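Local coordinates for protein chlorite dismutase (Nitrobacter winogradskyi, PDB 3QPI) that converts chlorite into chloride and molecular oxygen, using a bound heme b as its cofactor, at residues A85-I90 and V175-A180; R127-C132 and F141-E146. All blocks are in the same frame, centred on the assembly; numbering follows the deposited sequence.

Contact 1 and contact 2 are neighbouring strand pairings of one antiparallel sheet, their centres about 10 Å apart. Strands 84-92 and 141-147 lie side by side and join them: Ala86 N stands 2.8 Å from Phe145 O, a probable hydrogen bond, and Ile88 O stands 2.6 Å from Thr143 OG1, another. Along the chain, the hairpin of contact 2 is nested within the long connection between the two strands of contact 1. Both touch the heme. Contact 2 lays five side chains along the porphyrin, whereas contact 1 reaches only its margin, the side chain of Ile88 lying about 10 Å from that of the axial ligand His114.

Contact 1 of 2, residues A85-I90 and V175-A180; sequences AALIPI and VDIRLA. With HEM (protoporphyrin IX containing Fe), chain C.
Ala85 and Leu179 grip each other by two backbone hydrogen bonds, Leu179 N to Ala85 O (2.7 Å) and Ala85 N to Leu179 O. Leu87 and Ile177 form the next hydrogen-bonded pair of this antiparallel sheet, part of the ferredoxin-like fold of chlorite dismutases. Between them, Ala86 faces Arg178 as a non-hydrogen-bonded pair. Ile177 O takes two donors from opposite faces of its plane, Leu87 N at 2.9 Å and Arg178 NH1 at 3.1 Å.

The Arg178 chain is bent at its second torsion (chi2 -63°), which folds the guanidinium back over its own strand to Asp176; Arg178 NH2 lies 2.9 Å from Asp176 OD1 in a salt bridge. Glu156 and Arg163 of helix 152-163 carry the charges on, pairing with Arg178 NE and Asp176 OD2. Ala86 suits its place because its small CB lets the arginine lie close, at 3.6 Å from Arg178 CD.

On the other face of the sheet only apolar side chains meet. Leu87 and Ile177 lie side by side, Leu87 CD2 to Ile177 CD1 3.9 Å, and Leu179 sets CD2 against the backbone, near Ala85 O and Leu87 N. Pro89, which has no N-H to offer, sets its CD against Val175 O. On the Arg178 face, Ile88 runs past Asp176 towards the heme, its CD1 meeting the heme vinyl carbon CBC at 3.7 Å.

Contact 2 of 2, residues R127-C132 and F141-E146; sequences RQLYHC and FLTWFE. With HEM (protoporphyrin IX containing Fe), chain C.
Gln128 and Trp144 exchange two backbone hydrogen bonds, Gln128 N to Trp144 O at 2.8 Å and Trp144 N to Gln128 O at 3.0 Å. Tyr130 and Leu142 repeat the exchange; the bond from Tyr130 N to Leu142 O is 2.9 Å. Two of these carbonyls also receive CA-H contacts, Trp144 O from Arg127 and Tyr130 O from Phe141.

Gln128 sends its side chain forward along its own strand, where NE2 gives a straight bond, in the plane of its amide, to the carbonyl oxygen of the next residue, Leu129 O, which is directed away from the hairpin partner. The indole N-H of Trp144 is likewise used: Trp144 NE1 reaches Glu146 OE2 at 2.9 Å, close to the ring plane, while OE1 of the same carboxylate accepts from Gly78. Thr143 suits a place beside the heme because its hydroxyl OG1 is hydrogen-bonded to Ile88 O of strand 84-92, and its methyl CG2 is left to meet Leu129 CD1 and the porphyrin.

On the Tyr130 face, the tyrosine ring takes Leu142 O and Trp144 CB at its edge. Two large aromatic residues share this side with Gln128 and Leu142, and Trp144 and Tyr130 meet Trp14 and Phe6 edge-to-face.

The Arg127 face belongs to the heme. Arg127 starts with CG between the backbone N and carbonyl carbon (chi1 70°) and then extends, laying Arg127 NE 3.5 Å from the heme carbon CHB, with Gln74 receiving NH1. Phe145 comes down tip first, Phe145 CZ 3.1 Å from the heme carbon C2C, and Phe141 lays one ring face over the propionate carbon CAD. A beta hairpin whose one face lines the heme, with an arginine over the porphyrin, is consistent with the distal wall of the chlorite dismutase pocket.

Contact 1 of 2, residues A85-I90 and V175-A180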
# COMPACT_ATOMS: atom_id res chain seq x y z
N ALA A 85 11.06 2.25 3.30
CA ALA A 85 9.78 1.64 3.04
C ALA A 85 8.65 2.61 3.34
O ALA A 85 8.85 3.66 3.99
CB ALA A 85 9.64 0.35 3.87
N ALA A 86 7.46 2.26 2.85
CA ALA A 86 6.25 3.02 3.13
C ALA A 86 5.10 2.07 3.43
O ALA A 86 4.94 1.01 2.81
CB ALA A 86 5.88 3.93 1.95
N LEU A 87 4.29 2.48 4.39
CA LEU A 87 3.05 1.80 4.70
C LEU A 87 1.93 2.83 4.48
O LEU A 87 1.91 3.87 5.13
CB LEU A 87 3.08 1.31 6.14
CG LEU A 87 1.77 0.69 6.68
CD1 LEU A 87 1.38 -0.56 5.90
CD2 LEU A 87 1.93 0.37 8.13
N ILE A 88 1.02 2.54 3.54
CA ILE A 88 -0.09 3.45 3.26
C ILE A 88 -1.44 2.72 3.40
O ILE A 88 -1.88 2.01 2.48
CB ILE A 88 0.06 4.09 1.87
CG1 ILE A 88 1.40 4.83 1.74
CG2 ILE A 88 -1.11 5.06 1.58
CD1 ILE A 88 1.72 5.28 0.32
N PRO A 89 -2.08 2.88 4.57
CA PRO A 89 -3.42 2.35 4.83
C PRO A 89 -4.45 3.16 4.06
O PRO A 89 -4.35 4.40 4.04
CB PRO A 89 -3.60 2.54 6.34
CG PRO A 89 -2.20 2.88 6.87
CD PRO A 89 -1.52 3.56 5.75
N ILE A 90 -5.40 2.47 3.42
CA ILE A 90 -6.38 3.13 2.55
C ILE A 90 -7.79 2.57 2.76
O ILE A 90 -7.97 1.36 2.95
CB ILE A 90 -6.00 2.99 1.05
CG1 ILE A 90 -4.87 3.96 0.69
CG2 ILE A 90 -7.23 3.20 0.12
CD1 ILE A 90 -4.10 3.55 -0.56
N VAL A 175 -3.43 7.36 5.07
CA VAL A 175 -2.40 7.89 5.94
C VAL A 175 -1.04 7.55 5.33
O VAL A 175 -0.86 6.49 4.75
CB VAL A 175 -2.48 7.30 7.36
CG1 VAL A 175 -1.44 7.96 8.28
CG2 VAL A 175 -3.90 7.46 7.92
N ASP A 176 -0.11 8.49 5.45
CA ASP A 176 1.23 8.31 4.93
C ASP A 176 2.22 7.94 6.07
O ASP A 176 2.56 8.78 6.91
CB ASP A 176 1.67 9.61 4.23
CG ASP A 176 1.58 9.51 2.72
OD1 ASP A 176 1.48 8.39 2.18
OD2 ASP A 176 1.60 10.56 2.05
N ILE A 177 2.65 6.68 6.09
CA ILE A 177 3.71 6.26 7.01
C ILE A 177 4.99 5.96 6.24
O ILE A 177 4.96 5.22 5.25
CB ILE A 177 3.27 5.03 7.82
CG1 ILE A 177 1.94 5.32 8.53
CG2 ILE A 177 4.35 4.64 8.85
CD1 ILE A 177 1.31 4.12 9.13
N ARG A 178 6.11 6.54 6.66
CA ARG A 178 7.39 6.25 6.00
C ARG A 178 8.39 5.63 6.98
O ARG A 178 8.47 6.05 8.13
CB ARG A 178 8.00 7.51 5.36
CG ARG A 178 7.13 8.13 4.27
CD ARG A 178 6.94 7.19 3.07
NE ARG A 178 6.12 7.81 2.03
CZ ARG A 178 4.79 7.71 1.94
NH1 ARG A 178 4.09 7.00 2.82
NH2 ARG A 178 4.16 8.34 0.95
N LEU A 179 9.19 4.69 6.49
CA LEU A 179 10.09 3.91 7.35
C LEU A 179 11.52 3.86 6.84
O LEU A 179 11.77 3.97 5.64
CB LEU A 179 9.62 2.45 7.44
CG LEU A 179 8.22 2.06 7.90
CD1 LEU A 179 7.90 2.66 9.27
CD2 LEU A 179 7.15 2.46 6.80
N ALA A 180 12.43 3.60 7.78
CA ALA A 180 13.83 3.30 7.50
C ALA A 180 14.21 2.01 8.23
O ALA A 180 13.83 1.81 9.39
CB ALA A 180 14.73 4.45 7.96
CHA HEM C . -3.87 -2.82 -6.30
CHB HEM C . 0.09 -2.66 -8.98
CHC HEM C . 1.69 1.13 -6.40
CHD HEM C . -2.37 1.11 -3.97
C1A HEM C . -2.90 -3.07 -7.21
C2A HEM C . -2.99 -4.17 -8.15
C3A HEM C . -1.89 -4.17 -8.92
C4A HEM C . -1.09 -3.04 -8.47
CMA HEM C . -1.57 -5.18 -10.09
CAA HEM C . -4.23 -5.09 -8.19
CBA HEM C . -4.07 -6.39 -7.42
CGA HEM C . -5.29 -7.22 -7.75
O1A HEM C . -6.10 -7.38 -6.82
O2A HEM C . -5.48 -7.69 -8.92
C1B HEM C . 0.81 -1.64 -8.46
C2B HEM C . 2.16 -1.38 -8.88
C3B HEM C . 2.61 -0.37 -8.15
C4B HEM C . 1.55 0.07 -7.26
CMB HEM C . 3.00 -2.14 -9.94
CAB HEM C . 4.03 0.22 -8.30
CBB HEM C . 4.79 0.37 -7.22
C1C HEM C . 0.74 1.50 -5.52
C2C HEM C . 0.78 2.58 -4.54
C3C HEM C . -0.36 2.52 -3.86
C4C HEM C . -1.14 1.44 -4.42
CMC HEM C . 1.98 3.53 -4.32
CAC HEM C . -0.89 3.41 -2.72
CBC HEM C . -0.47 4.68 -2.63
C1D HEM C . -3.12 0.06 -4.32
C2D HEM C . -4.41 -0.22 -3.72
C3D HEM C . -4.86 -1.47 -4.47
C4D HEM C . -3.82 -1.77 -5.42
CMD HEM C . -5.19 0.51 -2.58
CAD HEM C . -6.16 -2.25 -4.28
CBD HEM C . -7.15 -1.69 -5.32
CGD HEM C . -8.52 -2.28 -5.08
O1D HEM C . -8.61 -3.53 -5.03
O2D HEM C . -9.51 -1.51 -4.94
NA HEM C . -1.69 -2.37 -7.40
NB HEM C . 0.43 -0.75 -7.46
NC HEM C . -0.45 0.83 -5.43
ND HEM C . -2.80 -0.86 -5.33
FE HEM C . -1.26 -0.61 -6.41

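Contact 2 of 2, residues R127-C132 and F141-E146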
# COMPACT_ATOMS: atom_id res chain seq x y z
N ARG A 127 6.50 -4.15 -3.80
CA ARG A 127 5.21 -3.90 -3.15
C ARG A 127 4.57 -5.19 -2.63
O ARG A 127 4.83 -6.28 -3.13
CB ARG A 127 4.22 -3.27 -4.15
CG ARG A 127 3.76 -4.23 -5.23
CD ARG A 127 2.84 -3.60 -6.27
NE ARG A 127 2.13 -4.66 -6.99
CZ ARG A 127 2.72 -5.47 -7.87
NH1 ARG A 127 4.00 -5.31 -8.18
NH2 ARG A 127 2.02 -6.44 -8.46
N GLN A 128 3.73 -5.02 -1.62
CA GLN A 128 2.82 -6.07 -1.19
C GLN A 128 1.51 -5.45 -0.73
O GLN A 128 1.50 -4.49 0.03
CB GLN A 128 3.42 -6.91 -0.06
CG GLN A 128 2.46 -8.04 0.43
CD GLN A 128 2.13 -9.06 -0.66
OE1 GLN A 128 3.02 -9.74 -1.17
NE2 GLN A 128 0.85 -9.15 -1.04
N LEU A 129 0.40 -6.02 -1.19
CA LEU A 129 -0.93 -5.56 -0.85
C LEU A 129 -1.60 -6.49 0.16
O LEU A 129 -1.61 -7.71 -0.02
CB LEU A 129 -1.78 -5.53 -2.13
CG LEU A 129 -3.26 -5.19 -1.99
CD1 LEU A 129 -3.47 -3.74 -1.51
CD2 LEU A 129 -3.96 -5.44 -3.32
N TYR A 130 -2.19 -5.91 1.20
CA TYR A 130 -2.93 -6.65 2.21
C TYR A 130 -4.36 -6.15 2.25
O TYR A 130 -4.59 -4.96 2.20
CB TYR A 130 -2.27 -6.47 3.57
CG TYR A 130 -0.84 -6.92 3.58
CD1 TYR A 130 -0.51 -8.24 3.91
CD2 TYR A 130 0.19 -6.04 3.27
CE1 TYR A 130 0.82 -8.67 3.92
CE2 TYR A 130 1.53 -6.45 3.27
CZ TYR A 130 1.83 -7.77 3.59
OH TYR A 130 3.13 -8.16 3.58
N HIS A 131 -5.32 -7.08 2.31
CA HIS A 131 -6.75 -6.76 2.33
C HIS A 131 -7.31 -6.84 3.73
O HIS A 131 -6.97 -7.77 4.47
CB HIS A 131 -7.49 -7.75 1.44
CG HIS A 131 -7.08 -7.68 0.01
ND1 HIS A 131 -7.83 -7.01 -0.94
CD2 HIS A 131 -6.00 -8.17 -0.64
CE1 HIS A 131 -7.24 -7.11 -2.12
NE2 HIS A 131 -6.12 -7.80 -1.97
N CYS A 132 -8.17 -5.90 4.12
CA CYS A 132 -8.71 -5.96 5.48
C CYS A 132 -10.12 -5.46 5.67
O CYS A 132 -10.59 -5.38 6.79
CB CYS A 132 -7.81 -5.23 6.48
SG CYS A 132 -6.82 -3.87 5.83
N PHE A 141 -7.36 -1.50 2.74
CA PHE A 141 -6.12 -2.10 2.29
C PHE A 141 -4.97 -1.59 3.14
O PHE A 141 -5.02 -0.47 3.65
CB PHE A 141 -5.85 -1.74 0.83
CG PHE A 141 -7.03 -1.95 -0.07
CD1 PHE A 141 -7.35 -3.22 -0.53
CD2 PHE A 141 -7.83 -0.87 -0.46
CE1 PHE A 141 -8.46 -3.42 -1.37
CE2 PHE A 141 -8.93 -1.07 -1.28
CZ PHE A 141 -9.24 -2.34 -1.75
N LEU A 142 -3.94 -2.41 3.28
CA LEU A 142 -2.65 -1.95 3.78
C LEU A 142 -1.68 -2.15 2.63
O LEU A 142 -1.50 -3.28 2.15
CB LEU A 142 -2.21 -2.73 5.02
CG LEU A 142 -3.22 -2.76 6.18
CD1 LEU A 142 -2.70 -3.61 7.35
CD2 LEU A 142 -3.52 -1.36 6.65
N THR A 143 -1.10 -1.06 2.16
CA THR A 143 -0.18 -1.10 1.04
C THR A 143 1.23 -0.91 1.60
O THR A 143 1.47 -0.02 2.42
CB THR A 143 -0.54 -0.07 -0.07
OG1 THR A 143 -0.50 1.28 0.43
CG2 THR A 143 -1.94 -0.36 -0.61
N TRP A 144 2.13 -1.78 1.18
CA TRP A 144 3.47 -1.87 1.74
C TRP A 144 4.45 -1.81 0.58
O TRP A 144 4.28 -2.54 -0.42
CB TRP A 144 3.63 -3.20 2.50
CG TRP A 144 5.01 -3.44 2.95
CD1 TRP A 144 5.91 -4.32 2.42
CD2 TRP A 144 5.69 -2.75 4.01
NE1 TRP A 144 7.10 -4.24 3.09
CE2 TRP A 144 7.01 -3.28 4.07
CE3 TRP A 144 5.32 -1.74 4.91
CZ2 TRP A 144 7.96 -2.84 5.01
CZ3 TRP A 144 6.27 -1.29 5.84
CH2 TRP A 144 7.57 -1.86 5.88
N PHE A 145 5.44 -0.93 0.70
CA PHE A 145 6.43 -0.69 -0.35
C PHE A 145 7.83 -0.61 0.24
O PHE A 145 8.03 -0.05 1.33
CB PHE A 145 6.10 0.65 -1.07
CG PHE A 145 4.68 0.72 -1.54
CD1 PHE A 145 4.33 0.15 -2.75
CD2 PHE A 145 3.70 1.30 -0.75
CE1 PHE A 145 3.02 0.17 -3.17
CE2 PHE A 145 2.39 1.32 -1.16
CZ PHE A 145 2.04 0.76 -2.38
N GLU A 146 8.81 -1.14 -0.49
CA GLU A 146 10.20 -1.10 -0.09
C GLU A 146 11.04 -0.63 -1.25
O GLU A 146 10.79 -1.04 -2.39
CB GLU A 146 10.69 -2.49 0.31
CG GLU A 146 9.88 -3.14 1.36
CD GLU A 146 10.44 -4.50 1.80
OE1 GLU A 146 11.43 -5.01 1.19
OE2 GLU A 146 9.87 -5.06 2.75
CHA HEM C . -3.87 -2.82 -6.30
CHB HEM C . 0.09 -2.66 -8.98
CHC HEM C . 1.69 1.13 -6.40
CHD HEM C . -2.37 1.11 -3.97
C1A HEM C . -2.90 -3.07 -7.21
C2A HEM C . -2.99 -4.17 -8.15
C3A HEM C . -1.89 -4.17 -8.92
C4A HEM C . -1.09 -3.04 -8.47
CMA HEM C . -1.57 -5.18 -10.09
CAA HEM C . -4.23 -5.09 -8.19
CBA HEM C . -4.07 -6.39 -7.42
CGA HEM C . -5.29 -7.22 -7.75
O1A HEM C . -6.10 -7.38 -6.82
O2A HEM C . -5.48 -7.69 -8.92
C1B HEM C . 0.81 -1.64 -8.46
C2B HEM C . 2.16 -1.38 -8.88
C3B HEM C . 2.61 -0.37 -8.15
C4B HEM C . 1.55 0.07 -7.26
CMB HEM C . 3.00 -2.14 -9.94
CAB HEM C . 4.03 0.22 -8.30
CBB HEM C . 4.79 0.37 -7.22
C1C HEM C . 0.74 1.50 -5.52
C2C HEM C . 0.78 2.58 -4.54
C3C HEM C . -0.36 2.52 -3.86
C4C HEM C . -1.14 1.44 -4.42
CMC HEM C . 1.98 3.53 -4.32
CAC HEM C . -0.89 3.41 -2.72
CBC HEM C . -0.47 4.68 -2.63
C1D HEM C . -3.12 0.06 -4.32
C2D HEM C . -4.41 -0.22 -3.72
C3D HEM C . -4.86 -1.47 -4.47
C4D HEM C . -3.82 -1.77 -5.42
CMD HEM C . -5.19 0.51 -2.58
CAD HEM C . -6.16 -2.25 -4.28
CBD HEM C . -7.15 -1.69 -5.32
CGD HEM C . -8.52 -2.28 -5.08
O1D HEM C . -8.61 -3.53 -5.03
O2D HEM C . -9.51 -1.51 -4.94
NA HEM C . -1.69 -2.37 -7.40
NB HEM C . 0.43 -0.75 -7.46
NC HEM C . -0.45 0.83 -5.43
ND HEM C . -2.80 -0.86 -5.33
FE HEM C . -1.26 -0.61 -6.41